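Side-chain contacts in EmGH1 (Erythrobacter marinus, PDB 5Z87), which is a glycoside hydrolase family 3 enzyme that probably acts as a beta-glucosidase, releasing glucose from beta-linked sugars: residues Ile184-Arg189 with Tyr639-Pro644; Leu709-Ser714 with Arg718-Lys723. All coordinates share one frame; numbering follows the deposited sequence.

Residues 184-189 and 639-644 of interaction 1 both precede the 709-723 region of interaction 2 in the chain, and the centres of the two contacts lie about 14 Å apart. Interaction 1 joins a loop of the family 3 N-terminal domain, a TIM-barrel type, to a loop of the C-terminal domain across 449 intervening residues; interaction 2 is local, pairing the end of strand 703-713 with the loop that leads to strand 724-733 in the fibronectin type III-like domain. They touch directly: the backbone O of Q642 lies 2.8 Å from N of I722, a probable hydrogen bond. Residues 639-644 therefore run between the first domain and the last, and both contacts also reach the second subunit.

Interaction 1: residues Ile184-Arg189 with Tyr639-Pro644; sequences ICTDPR and YYYQKP
T186 meets two tyrosines of the 639-644 loop without any direct hydrogen bond. Its CB lies 4.0 Å from CD2 of Y639, the two side chains running side by side, while its methyl CG2 comes 3.8 Å from OH of Y641, which crosses at about a right angle. The threonine torsion sorts its branches: with OG1 between the backbone N and the carbonyl carbon (chi1 60°), CG2 falls beside the N, where it meets CD2 of Y639 and the hydroxyl of Y641, and OG1 bonds to Q240. Threonine suits this place because it offers a methyl and a hydroxyl at once. I184, a buried branched residue, adds its CG2 at 3.7 Å from the same Y641 OH, whose polar partner is the backbone O of E199. Within the loop, CD1 of Y639 rests over the centre of the Y641 ring, 3.4 Å above its plane. A water receives a weak bond from Y639 N and donates to T186 O. This interface of the family 3 N-terminal and C-terminal domains joins the loop from strand 176-177 to helix 201-216 with the loop from helix 607-615 to strand 671-678; I184 packs on V204 and Y641 on P201 of helix 201-216.

Interaction 2: residues Leu709-Ser714 with Arg718-Lys723; sequences LYIRDS and RARPIK. With MG (magnesium ion), chain E.
D713 divides its carboxylate between a metal and an arginine: OD1 binds magnesium at 2.0 Å, while OD2 forms a salt bridge with NH1 of R720 at 2.8 Å. The site lies in the fibronectin type III-like domain, where strand 703-713 ends and the chain returns toward the antiparallel strand 724-733. The salt bridge is weak as a hydrogen bond (123° at the proton), consistent with carboxylate and guanidinium planes 87° apart, and CB of D713 sits over one guanidinium face. With CG of D713 anti to the backbone N (chi1 -176°), the carboxylate reaches both partners; aspartate suits a place needing two oxygens on a short stem. R720 is long and has several N-H groups: NH1 also bonds to F750 O and NH2 forms a salt bridge with E724 OE1, so a leucine here would probably leave D713 OD2 and E724 without their cationic mate. R712, in the conformer modelled here, lays its chain, bent at chi2, along the opposing backbone. Between the backbones, one water accepts from D713 N and donates to P721 O. Magnesium is completed by I715 O and four waters, one of whose oxygens lies 2.5 Å from OD2 of D713.

Interaction 1: residues Ile184-Arg189 with Tyr639-Pro644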
loop_
_atom_site.group_PDB
_atom_site.type_symbol
_atom_site.label_atom_id
_atom_site.label_comp_id
_atom_site.label_asym_id
_atom_site.label_seq_id
_atom_site.Cartn_x
_atom_site.Cartn_y
_atom_site.Cartn_z
ATOM N N ILE A 184 -11.435 8.191 4.396
ATOM C CA ILE A 184 -11.828 6.876 3.902
ATOM C C ILE A 184 -10.933 5.851 4.571
ATOM O O ILE A 184 -9.702 5.970 4.521
ATOM C CB ILE A 184 -11.694 6.799 2.372
ATOM C CG1 ILE A 184 -12.294 8.051 1.720
ATOM C CG2 ILE A 184 -12.312 5.515 1.822
ATOM C CD1 ILE A 184 -13.807 8.178 1.905
ATOM N N CYS A 185 -11.540 4.847 5.205
ATOM C CA CYS A 185 -10.772 3.801 5.886
ATOM C C CYS A 185 -10.468 2.699 4.883
ATOM O O CYS A 185 -11.244 1.764 4.714
ATOM C CB CYS A 185 -11.527 3.240 7.088
ATOM S SG CYS A 185 -10.537 1.946 7.972
ATOM N N THR A 186 -9.329 2.809 4.200
ATOM C CA THR A 186 -8.845 1.745 3.328
ATOM C C THR A 186 -7.791 0.868 3.995
ATOM O O THR A 186 -7.397 -0.153 3.424
ATOM C CB THR A 186 -8.251 2.327 2.036
ATOM O OG1 THR A 186 -7.163 3.199 2.372
ATOM C CG2 THR A 186 -9.304 3.094 1.244
ATOM N N ASP A 187 -7.304 1.246 5.174
ATOM C CA ASP A 187 -6.240 0.497 5.840
ATOM C C ASP A 187 -6.562 0.366 7.324
ATOM O O ASP A 187 -6.275 1.283 8.116
ATOM C CB ASP A 187 -4.881 1.152 5.629
ATOM C CG ASP A 187 -3.736 0.177 5.842
ATOM O OD1 ASP A 187 -3.806 -0.630 6.796
ATOM O OD2 ASP A 187 -2.766 0.215 5.053
ATOM N N PRO A 188 -7.133 -0.769 7.740
ATOM C CA PRO A 188 -7.573 -0.909 9.138
ATOM C C PRO A 188 -6.433 -0.958 10.148
ATOM O O PRO A 188 -6.717 -0.922 11.355
ATOM C CB PRO A 188 -8.382 -2.228 9.131
ATOM C CG PRO A 188 -7.950 -2.965 7.903
ATOM C CD PRO A 188 -7.511 -1.919 6.901
ATOM N N ARG A 189 -5.169 -1.027 9.708
ATOM C CA ARG A 189 -4.046 -0.904 10.641
ATOM C C ARG A 189 -4.024 0.461 11.307
ATOM O O ARG A 189 -3.486 0.610 12.411
ATOM C CB ARG A 189 -2.712 -1.117 9.916
ATOM C CG ARG A 189 -2.463 -2.527 9.383
ATOM C CD ARG A 189 -1.173 -2.572 8.571
ATOM N NE ARG A 189 -1.297 -1.967 7.238
ATOM C CZ ARG A 189 -0.294 -1.903 6.365
ATOM N NH1 ARG A 189 0.896 -2.398 6.693
ATOM N NH2 ARG A 189 -0.467 -1.339 5.172
ATOM N N TYR A 639 -10.536 -3.575 0.465
ATOM C CA TYR A 639 -11.798 -2.879 0.267
ATOM C C TYR A 639 -12.477 -3.376 -1.006
ATOM O O TYR A 639 -11.821 -3.692 -2.006
ATOM C CB TYR A 639 -11.578 -1.357 0.228
ATOM C CG TYR A 639 -10.563 -0.885 -0.798
ATOM C CD1 TYR A 639 -10.924 -0.708 -2.133
ATOM C CD2 TYR A 639 -9.249 -0.601 -0.426
ATOM C CE1 TYR A 639 -10.003 -0.279 -3.076
ATOM C CE2 TYR A 639 -8.320 -0.169 -1.351
ATOM C CZ TYR A 639 -8.696 -0.008 -2.684
ATOM O OH TYR A 639 -7.767 0.415 -3.630
ATOM N N TYR A 640 -13.813 -3.439 -0.959
ATOM C CA TYR A 640 -14.578 -4.209 -1.941
ATOM C C TYR A 640 -14.487 -3.630 -3.353
ATOM O O TYR A 640 -14.565 -4.393 -4.319
ATOM C CB TYR A 640 -16.061 -4.316 -1.521
ATOM C CG TYR A 640 -16.886 -3.080 -1.832
ATOM C CD1 TYR A 640 -17.015 -2.046 -0.905
ATOM C CD2 TYR A 640 -17.526 -2.940 -3.063
ATOM C CE1 TYR A 640 -17.771 -0.910 -1.199
ATOM C CE2 TYR A 640 -18.250 -1.814 -3.371
ATOM C CZ TYR A 640 -18.372 -0.804 -2.441
ATOM O OH TYR A 640 -19.105 0.302 -2.781
ATOM N N TYR A 641 -14.363 -2.302 -3.506
ATOM C CA TYR A 641 -14.486 -1.708 -4.840
ATOM C C TYR A 641 -13.158 -1.785 -5.578
ATOM O O TYR A 641 -12.647 -0.766 -6.061
ATOM C CB TYR A 641 -15.007 -0.251 -4.785
ATOM C CG TYR A 641 -14.352 0.586 -3.714
ATOM C CD1 TYR A 641 -14.786 0.513 -2.389
ATOM C CD2 TYR A 641 -13.293 1.441 -4.014
ATOM C CE1 TYR A 641 -14.180 1.258 -1.403
ATOM C CE2 TYR A 641 -12.674 2.191 -3.026
ATOM C CZ TYR A 641 -13.126 2.103 -1.723
ATOM O OH TYR A 641 -12.535 2.852 -0.725
ATOM N N GLN A 642 -12.596 -2.998 -5.663
ATOM C CA GLN A 642 -11.345 -3.208 -6.372
ATOM C C GLN A 642 -11.528 -2.916 -7.856
ATOM O O GLN A 642 -12.620 -3.055 -8.408
ATOM C CB GLN A 642 -10.854 -4.649 -6.189
ATOM C CG GLN A 642 -10.540 -5.045 -4.745
ATOM C CD GLN A 642 -9.289 -4.367 -4.233
ATOM O OE1 GLN A 642 -8.267 -4.339 -4.914
ATOM N NE2 GLN A 642 -9.369 -3.785 -3.036
ATOM N N LYS A 643 -10.433 -2.524 -8.505
ATOM C CA LYS A 643 -10.358 -2.532 -9.957
ATOM C C LYS A 643 -10.472 -3.983 -10.419
ATOM O O LYS A 643 -10.321 -4.883 -9.589
ATOM C CB LYS A 643 -9.044 -1.889 -10.408
ATOM C CG LYS A 643 -8.884 -0.439 -9.988
ATOM C CD LYS A 643 -10.038 0.403 -10.515
ATOM C CE LYS A 643 -9.718 1.892 -10.446
ATOM N NZ LYS A 643 -8.605 2.168 -11.383
ATOM N N PRO A 644 -10.729 -4.267 -11.702
ATOM C CA PRO A 644 -10.773 -5.678 -12.139
ATOM C C PRO A 644 -9.509 -6.450 -11.832
ATOM O O PRO A 644 -9.565 -7.677 -11.697
ATOM C CB PRO A 644 -10.988 -5.579 -13.648
ATOM C CG PRO A 644 -11.650 -4.238 -13.847
ATOM C CD PRO A 644 -11.083 -3.335 -12.790
HETATM O O HOH W 1 -8.530 -2.436 2.702
#

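Interaction 2: residues Leu709-Ser714 with Arg718-Lys723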
loop_
_atom_site.group_PDB
_atom_site.type_symbol
_atom_site.label_atom_id
_atom_site.label_comp_id
_atom_site.label_asym_id
_atom_site.label_seq_id
_atom_site.Cartn_x
_atom_site.Cartn_y
_atom_site.Cartn_z
ATOM N N LEU A 709 -27.613 -1.221 -3.209
ATOM C CA LEU A 709 -27.524 -1.068 -4.658
ATOM C C LEU A 709 -26.083 -0.758 -5.070
ATOM O O LEU A 709 -25.411 0.056 -4.435
ATOM C CB LEU A 709 -28.464 0.041 -5.137
ATOM C CG LEU A 709 -28.678 0.202 -6.653
ATOM C CD1 LEU A 709 -29.608 -0.870 -7.195
ATOM C CD2 LEU A 709 -29.235 1.576 -6.963
ATOM N N TYR A 710 -25.611 -1.420 -6.133
ATOM C CA TYR A 710 -24.258 -1.258 -6.653
ATOM C C TYR A 710 -24.315 -1.183 -8.169
ATOM O O TYR A 710 -25.268 -1.654 -8.799
ATOM C CB TYR A 710 -23.334 -2.427 -6.273
ATOM C CG TYR A 710 -23.177 -2.700 -4.801
ATOM C CD1 TYR A 710 -24.156 -3.396 -4.092
ATOM C CD2 TYR A 710 -22.022 -2.306 -4.116
ATOM C CE1 TYR A 710 -23.996 -3.663 -2.716
ATOM C CE2 TYR A 710 -21.853 -2.573 -2.755
ATOM C CZ TYR A 710 -22.851 -3.254 -2.061
ATOM O OH TYR A 710 -22.702 -3.516 -0.715
ATOM N N ILE A 711 -23.270 -0.608 -8.766
ATOM C CA ILE A 711 -23.162 -0.588 -10.218
ATOM C C ILE A 711 -21.756 -0.986 -10.639
ATOM O O ILE A 711 -20.796 -0.899 -9.871
ATOM C CB ILE A 711 -23.513 0.788 -10.832
ATOM C CG1 ILE A 711 -22.452 1.816 -10.446
ATOM C CG2 ILE A 711 -24.924 1.243 -10.406
ATOM C CD1 ILE A 711 -22.211 2.852 -11.499
ATOM N N ARG A 712 -21.651 -1.435 -11.887
ATOM C CA ARG A 712 -20.371 -1.662 -12.549
ATOM C C ARG A 712 -20.442 -1.032 -13.932
ATOM O O ARG A 712 -21.337 -1.354 -14.718
ATOM C CB ARG A 712 -20.046 -3.161 -12.644
ATOM C CG ARG A 712 -19.100 -3.571 -13.788
ATOM C CD ARG A 712 -17.661 -3.107 -13.571
ATOM N NE ARG A 712 -16.754 -3.605 -14.614
ATOM C CZ ARG A 712 -15.507 -3.176 -14.798
ATOM N NH1 ARG A 712 -14.760 -3.686 -15.772
ATOM N NH2 ARG A 712 -15.002 -2.251 -14.004
ATOM N N ASP A 713 -19.510 -0.134 -14.221
ATOM C CA ASP A 713 -19.376 0.445 -15.554
ATOM C C ASP A 713 -18.479 -0.512 -16.339
ATOM O O ASP A 713 -17.254 -0.513 -16.166
ATOM C CB ASP A 713 -18.811 1.854 -15.445
ATOM C CG ASP A 713 -18.720 2.557 -16.773
ATOM O OD1 ASP A 713 -19.179 1.991 -17.796
ATOM O OD2 ASP A 713 -18.157 3.672 -16.786
ATOM N N SER A 714 -19.101 -1.339 -17.193
ATOM C CA SER A 714 -18.406 -2.474 -17.811
ATOM C C SER A 714 -17.175 -2.032 -18.591
ATOM O O SER A 714 -16.110 -2.654 -18.490
ATOM C CB SER A 714 -19.352 -3.244 -18.733
ATOM O OG SER A 714 -20.400 -3.846 -18.005
ATOM N N ARG A 718 -11.191 5.080 -18.293
ATOM C CA ARG A 718 -10.277 4.589 -17.270
ATOM C C ARG A 718 -10.919 3.422 -16.529
ATOM O O ARG A 718 -12.135 3.409 -16.305
ATOM C CB ARG A 718 -9.908 5.691 -16.290
ATOM C CG ARG A 718 -9.088 6.752 -16.960
ATOM C CD ARG A 718 -8.254 7.512 -16.011
ATOM N NE ARG A 718 -7.496 8.529 -16.716
ATOM C CZ ARG A 718 -6.362 9.060 -16.279
ATOM N NH1 ARG A 718 -5.819 8.657 -15.122
ATOM N NH2 ARG A 718 -5.775 10.002 -17.008
ATOM N N ALA A 719 -10.101 2.439 -16.161
ATOM C CA ALA A 719 -10.614 1.241 -15.507
ATOM C C ALA A 719 -11.320 1.594 -14.200
ATOM O O ALA A 719 -10.788 2.337 -13.376
ATOM C CB ALA A 719 -9.472 0.274 -15.244
ATOM N N ARG A 720 -12.510 1.047 -14.006
ATOM C CA ARG A 720 -13.349 1.363 -12.863
ATOM C C ARG A 720 -13.581 0.119 -12.016
ATOM O O ARG A 720 -13.353 -1.007 -12.478
ATOM C CB ARG A 720 -14.687 1.944 -13.340
ATOM C CG ARG A 720 -14.512 3.294 -14.006
ATOM C CD ARG A 720 -15.820 3.938 -14.329
ATOM N NE ARG A 720 -16.700 4.085 -13.168
ATOM C CZ ARG A 720 -17.894 4.674 -13.229
ATOM N NH1 ARG A 720 -18.325 5.163 -14.389
ATOM N NH2 ARG A 720 -18.663 4.763 -12.150
ATOM N N PRO A 721 -14.032 0.281 -10.773
ATOM C CA PRO A 721 -14.155 -0.881 -9.886
ATOM C C PRO A 721 -15.133 -1.912 -10.426
ATOM O O PRO A 721 -16.006 -1.619 -11.247
ATOM C CB PRO A 721 -14.657 -0.274 -8.568
ATOM C CG PRO A 721 -14.147 1.109 -8.598
ATOM C CD PRO A 721 -14.310 1.534 -10.044
ATOM N N ILE A 722 -14.964 -3.150 -9.955
ATOM C CA ILE A 722 -15.880 -4.217 -10.345
ATOM C C ILE A 722 -17.270 -4.009 -9.761
ATOM O O ILE A 722 -18.231 -4.608 -10.255
ATOM C CB ILE A 722 -15.329 -5.595 -9.927
ATOM C CG1 ILE A 722 -15.262 -5.701 -8.401
ATOM C CG2 ILE A 722 -13.964 -5.825 -10.523
ATOM C CD1 ILE A 722 -14.652 -7.009 -7.915
ATOM N N LYS A 723 -17.401 -3.191 -8.713
ATOM C CA LYS A 723 -18.703 -2.775 -8.209
ATOM C C LYS A 723 -18.515 -1.573 -7.296
ATOM O O LYS A 723 -17.490 -1.439 -6.629
ATOM C CB LYS A 723 -19.420 -3.907 -7.466
ATOM C CG LYS A 723 -18.605 -4.502 -6.355
ATOM C CD LYS A 723 -19.382 -5.587 -5.647
ATOM C CE LYS A 723 -19.487 -6.832 -6.498
ATOM N NZ LYS A 723 -19.179 -8.041 -5.658
HETATM MG MG MG E . -19.087 2.434 -19.745
HETATM O O HOH W 2 -17.815 0.453 -12.190
HETATM O O HOH W 3 -14.179 -0.496 -16.637
HETATM O O HOH W 4 -18.280 4.345 -19.196
HETATM O O HOH W 5 -19.841 0.489 -20.063
HETATM O O HOH W 6 -18.572 2.859 -21.704
HETATM O O HOH W 7 -21.011 3.481 -19.814
#